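Local structure of afamin (Homo sapiens, 6FAK) at residues 319-333 with 352-364. The protein carries hydrophobic molecules in body fluids, binding vitamin E and keeping lipidated Wnt proteins soluble and active. Numbering follows the deposited sequence.
Sequences CQERDADPDTFFAKF and IVQIYKDLLRNCC
F333 lays its ring over one face of Y356 in a face-to-face stack, centroids 4.3 Å apart and planes 24° from parallel, in an aromatic cluster with F330 between helices 326-339 and 346-363 of the second albumin domain. Y356 reaches this place with CG anti to its backbone N (chi1 -174°); CD1 of L360 lies over the rim of its opposite face, and the same CD1 meets F329 CE2 at 3.7 Å. A tyrosine suits the spot: its flat ring packs between apolar groups while its OH bonds to F312 O. Y356 CD2 lies at the edge of the F330 ring, 3.7 Å from F330 CE1, and one face of F330 receives K357 CB, 4.2 Å from the ring centroid, in a CH-pi contact; the extended lysine chain carries its charge outward. The albumin-type disulfide C319–C364 joins helix 318-324 to segment 352-364, C364 SG lying over the R322 guanidinium. Arginine has N-H groups enough for a salt bridge, NE and NH2 to D323 OD1 near the guanidinium plane, while NH1 reaches a water. A leucine at R322 would probably leave D323 without its mate and break the water link to helix 346-363. That water accepts from R322 NH1 and donates to K357 O, each at 2.8 Å.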
# COMPACT_ATOMS: atom_id res chain seq x y z
N CYS A 319 24.39 16.84 -23.36
CA CYS A 319 23.22 17.45 -24.00
C CYS A 319 22.88 16.70 -25.30
O CYS A 319 21.70 16.53 -25.59
CB CYS A 319 23.43 18.92 -24.28
SG CYS A 319 23.59 19.95 -22.81
N GLN A 320 23.90 16.23 -26.01
CA GLN A 320 23.67 15.44 -27.26
C GLN A 320 23.01 14.12 -26.96
O GLN A 320 22.11 13.74 -27.67
CB GLN A 320 24.96 15.16 -28.04
CG GLN A 320 25.75 16.40 -28.34
CD GLN A 320 26.85 16.66 -27.35
OE1 GLN A 320 26.60 17.04 -26.20
NE2 GLN A 320 28.10 16.49 -27.80
N GLU A 321 23.49 13.41 -25.93
CA GLU A 321 22.90 12.11 -25.57
C GLU A 321 21.47 12.28 -25.10
O GLU A 321 20.54 11.56 -25.52
CB GLU A 321 23.78 11.39 -24.56
CG GLU A 321 25.02 10.78 -25.19
CD GLU A 321 26.02 10.24 -24.15
OE1 GLU A 321 25.77 10.43 -22.93
OE2 GLU A 321 27.06 9.63 -24.53
N ARG A 322 21.25 13.31 -24.30
CA ARG A 322 19.88 13.61 -23.86
C ARG A 322 18.99 13.89 -25.09
O ARG A 322 17.88 13.34 -25.20
CB ARG A 322 19.86 14.82 -22.94
CG ARG A 322 18.47 15.07 -22.44
CD ARG A 322 18.25 16.46 -22.00
NE ARG A 322 18.32 17.40 -23.10
CZ ARG A 322 18.05 18.69 -22.94
NH1 ARG A 322 17.71 19.15 -21.75
NH2 ARG A 322 18.18 19.53 -23.96
N ASP A 323 19.45 14.73 -25.98
CA ASP A 323 18.58 15.16 -27.11
C ASP A 323 18.26 13.98 -28.07
O ASP A 323 17.19 13.93 -28.60
CB ASP A 323 19.21 16.31 -27.91
CG ASP A 323 19.14 17.65 -27.19
OD1 ASP A 323 18.51 17.75 -26.11
OD2 ASP A 323 19.78 18.61 -27.71
N ALA A 324 19.19 13.04 -28.27
CA ALA A 324 19.01 11.92 -29.17
C ALA A 324 17.88 11.01 -28.71
O ALA A 324 17.22 10.39 -29.52
CB ALA A 324 20.29 11.10 -29.24
N ASP A 325 17.70 10.90 -27.40
CA ASP A 325 16.69 9.99 -26.82
C ASP A 325 16.51 10.30 -25.33
O ASP A 325 17.09 9.63 -24.47
CB ASP A 325 17.04 8.51 -27.02
CG ASP A 325 15.83 7.56 -26.69
OD1 ASP A 325 14.88 8.05 -26.02
OD2 ASP A 325 15.89 6.31 -27.00
N PRO A 326 15.73 11.34 -25.03
CA PRO A 326 15.62 11.78 -23.62
C PRO A 326 15.13 10.69 -22.66
O PRO A 326 15.70 10.53 -21.58
CB PRO A 326 14.67 13.00 -23.65
CG PRO A 326 14.48 13.35 -25.10
CD PRO A 326 15.02 12.23 -25.98
N ASP A 327 14.14 9.88 -23.06
CA ASP A 327 13.61 8.83 -22.17
C ASP A 327 14.68 7.84 -21.83
O ASP A 327 14.87 7.52 -20.67
CB ASP A 327 12.39 8.11 -22.76
CG ASP A 327 11.16 9.04 -22.89
OD1 ASP A 327 10.83 9.76 -21.93
OD2 ASP A 327 10.54 9.08 -23.99
N THR A 328 15.39 7.34 -22.83
CA THR A 328 16.41 6.35 -22.58
C THR A 328 17.61 6.94 -21.82
O THR A 328 18.20 6.28 -20.97
CB THR A 328 16.83 5.62 -23.87
OG1 THR A 328 15.66 5.04 -24.49
CG2 THR A 328 17.78 4.49 -23.57
N PHE A 329 17.97 8.17 -22.15
CA PHE A 329 19.06 8.85 -21.47
C PHE A 329 18.77 8.95 -19.93
O PHE A 329 19.62 8.67 -19.10
CB PHE A 329 19.20 10.27 -22.06
CG PHE A 329 20.15 11.15 -21.30
CD1 PHE A 329 21.50 11.03 -21.50
CD2 PHE A 329 19.68 12.06 -20.40
CE1 PHE A 329 22.39 11.79 -20.76
CE2 PHE A 329 20.57 12.83 -19.65
CZ PHE A 329 21.92 12.68 -19.84
N PHE A 330 17.57 9.43 -19.59
CA PHE A 330 17.16 9.47 -18.16
C PHE A 330 16.97 8.09 -17.48
O PHE A 330 17.22 7.94 -16.27
CB PHE A 330 15.95 10.43 -17.93
CG PHE A 330 16.29 11.88 -18.18
CD1 PHE A 330 17.22 12.53 -17.40
CD2 PHE A 330 15.68 12.60 -19.22
CE1 PHE A 330 17.57 13.86 -17.67
CE2 PHE A 330 16.00 13.90 -19.48
CZ PHE A 330 16.97 14.54 -18.72
N ALA A 331 16.50 7.11 -18.23
CA ALA A 331 16.50 5.72 -17.73
C ALA A 331 17.90 5.23 -17.37
O ALA A 331 18.10 4.61 -16.32
CB ALA A 331 15.85 4.77 -18.75
N LYS A 332 18.88 5.50 -18.25
CA LYS A 332 20.26 5.15 -17.98
C LYS A 332 20.82 5.91 -16.76
O LYS A 332 21.55 5.33 -15.94
CB LYS A 332 21.16 5.38 -19.18
CG LYS A 332 22.46 4.60 -19.05
CD LYS A 332 23.26 4.56 -20.32
CE LYS A 332 24.30 3.42 -20.29
NZ LYS A 332 24.90 3.11 -18.95
N PHE A 333 20.53 7.19 -16.65
CA PHE A 333 20.90 7.95 -15.44
C PHE A 333 20.29 7.32 -14.18
O PHE A 333 20.99 7.09 -13.20
CB PHE A 333 20.47 9.42 -15.54
CG PHE A 333 20.72 10.16 -14.25
CD1 PHE A 333 22.00 10.55 -13.90
CD2 PHE A 333 19.65 10.40 -13.35
CE1 PHE A 333 22.22 11.20 -12.69
CE2 PHE A 333 19.86 11.06 -12.16
CZ PHE A 333 21.14 11.46 -11.81
N ILE A 352 15.88 13.17 -7.43
CA ILE A 352 17.17 13.38 -8.07
C ILE A 352 17.06 13.32 -9.61
O ILE A 352 17.63 14.17 -10.31
CB ILE A 352 18.26 12.43 -7.46
CG1 ILE A 352 18.56 12.95 -6.05
CG2 ILE A 352 19.53 12.39 -8.32
CD1 ILE A 352 19.30 11.98 -5.19
N VAL A 353 16.29 12.37 -10.11
CA VAL A 353 16.10 12.27 -11.56
C VAL A 353 15.43 13.55 -12.08
O VAL A 353 15.87 14.11 -13.11
CB VAL A 353 15.31 11.02 -11.97
CG1 VAL A 353 15.05 11.04 -13.48
CG2 VAL A 353 16.04 9.72 -11.60
N GLN A 354 14.40 14.03 -11.38
CA GLN A 354 13.71 15.25 -11.81
C GLN A 354 14.59 16.48 -11.77
O GLN A 354 14.53 17.34 -12.67
CB GLN A 354 12.48 15.49 -10.92
CG GLN A 354 11.64 16.67 -11.35
CD GLN A 354 11.04 16.44 -12.73
OE1 GLN A 354 10.39 15.40 -12.96
NE2 GLN A 354 11.29 17.36 -13.66
N ILE A 355 15.34 16.61 -10.69
CA ILE A 355 16.31 17.71 -10.56
C ILE A 355 17.33 17.68 -11.69
O ILE A 355 17.66 18.72 -12.23
CB ILE A 355 16.97 17.69 -9.21
CG1 ILE A 355 15.93 18.20 -8.20
CG2 ILE A 355 18.21 18.58 -9.14
CD1 ILE A 355 16.31 17.86 -6.79
N TYR A 356 17.83 16.49 -12.02
CA TYR A 356 18.78 16.34 -13.14
C TYR A 356 18.12 16.78 -14.45
O TYR A 356 18.72 17.52 -15.25
CB TYR A 356 19.32 14.90 -13.19
CG TYR A 356 20.42 14.67 -14.21
CD1 TYR A 356 21.56 15.47 -14.20
CD2 TYR A 356 20.31 13.70 -15.17
CE1 TYR A 356 22.59 15.29 -15.10
CE2 TYR A 356 21.35 13.49 -16.09
CZ TYR A 356 22.47 14.33 -16.06
OH TYR A 356 23.50 14.19 -17.01
N LYS A 357 16.91 16.31 -14.70
CA LYS A 357 16.15 16.72 -15.87
C LYS A 357 15.91 18.25 -15.98
O LYS A 357 16.17 18.85 -17.04
CB LYS A 357 14.83 15.98 -15.90
CG LYS A 357 13.89 16.34 -17.03
CD LYS A 357 12.65 15.43 -16.94
CE LYS A 357 11.70 15.69 -18.10
NZ LYS A 357 10.46 14.87 -17.95
N ASP A 358 15.48 18.87 -14.89
CA ASP A 358 15.34 20.35 -14.81
C ASP A 358 16.68 21.09 -14.99
O ASP A 358 16.74 22.10 -15.69
CB ASP A 358 14.67 20.79 -13.49
CG ASP A 358 13.29 20.18 -13.32
OD1 ASP A 358 12.70 19.70 -14.34
OD2 ASP A 358 12.80 20.12 -12.15
N LEU A 359 17.73 20.59 -14.35
CA LEU A 359 19.06 21.17 -14.49
C LEU A 359 19.49 21.25 -15.98
O LEU A 359 20.01 22.29 -16.45
CB LEU A 359 20.09 20.31 -13.72
CG LEU A 359 21.57 20.65 -14.04
CD1 LEU A 359 21.94 21.81 -13.14
CD2 LEU A 359 22.47 19.47 -13.81
N LEU A 360 19.35 20.12 -16.67
CA LEU A 360 19.72 20.03 -18.09
C LEU A 360 18.85 20.91 -18.99
O LEU A 360 19.36 21.40 -20.02
CB LEU A 360 19.75 18.61 -18.59
CG LEU A 360 20.78 17.65 -17.93
CD1 LEU A 360 20.76 16.34 -18.65
CD2 LEU A 360 22.20 18.24 -17.92
N ARG A 361 17.59 21.14 -18.62
CA ARG A 361 16.77 22.07 -19.40
C ARG A 361 17.34 23.46 -19.42
O ARG A 361 17.33 24.13 -20.46
CB ARG A 361 15.33 22.13 -18.90
CG ARG A 361 14.46 21.10 -19.58
CD ARG A 361 13.08 21.60 -19.84
NE ARG A 361 12.43 22.06 -18.63
CZ ARG A 361 11.16 22.44 -18.55
NH1 ARG A 361 10.37 22.41 -19.64
NH2 ARG A 361 10.66 22.86 -17.38
N ASN A 362 17.82 23.89 -18.27
CA ASN A 362 18.51 25.16 -18.18
C ASN A 362 19.89 25.13 -18.85
O ASN A 362 20.14 25.89 -19.79
CB ASN A 362 18.57 25.64 -16.72
CG ASN A 362 19.36 26.91 -16.57
OD1 ASN A 362 20.58 26.87 -16.42
ND2 ASN A 362 18.67 28.05 -16.61
N CYS A 363 20.77 24.26 -18.37
CA CYS A 363 22.18 24.19 -18.81
C CYS A 363 22.40 23.99 -20.29
O CYS A 363 23.29 24.65 -20.85
CB CYS A 363 22.95 23.06 -18.06
SG CYS A 363 23.17 23.35 -16.28
N CYS A 364 21.58 23.14 -20.93
CA CYS A 364 21.76 22.80 -22.35
C CYS A 364 21.34 23.99 -23.27
O CYS A 364 21.64 23.99 -24.46
CB CYS A 364 21.04 21.53 -22.73
SG CYS A 364 21.79 19.99 -21.98
O HOH W 1 16.27 17.90 -19.66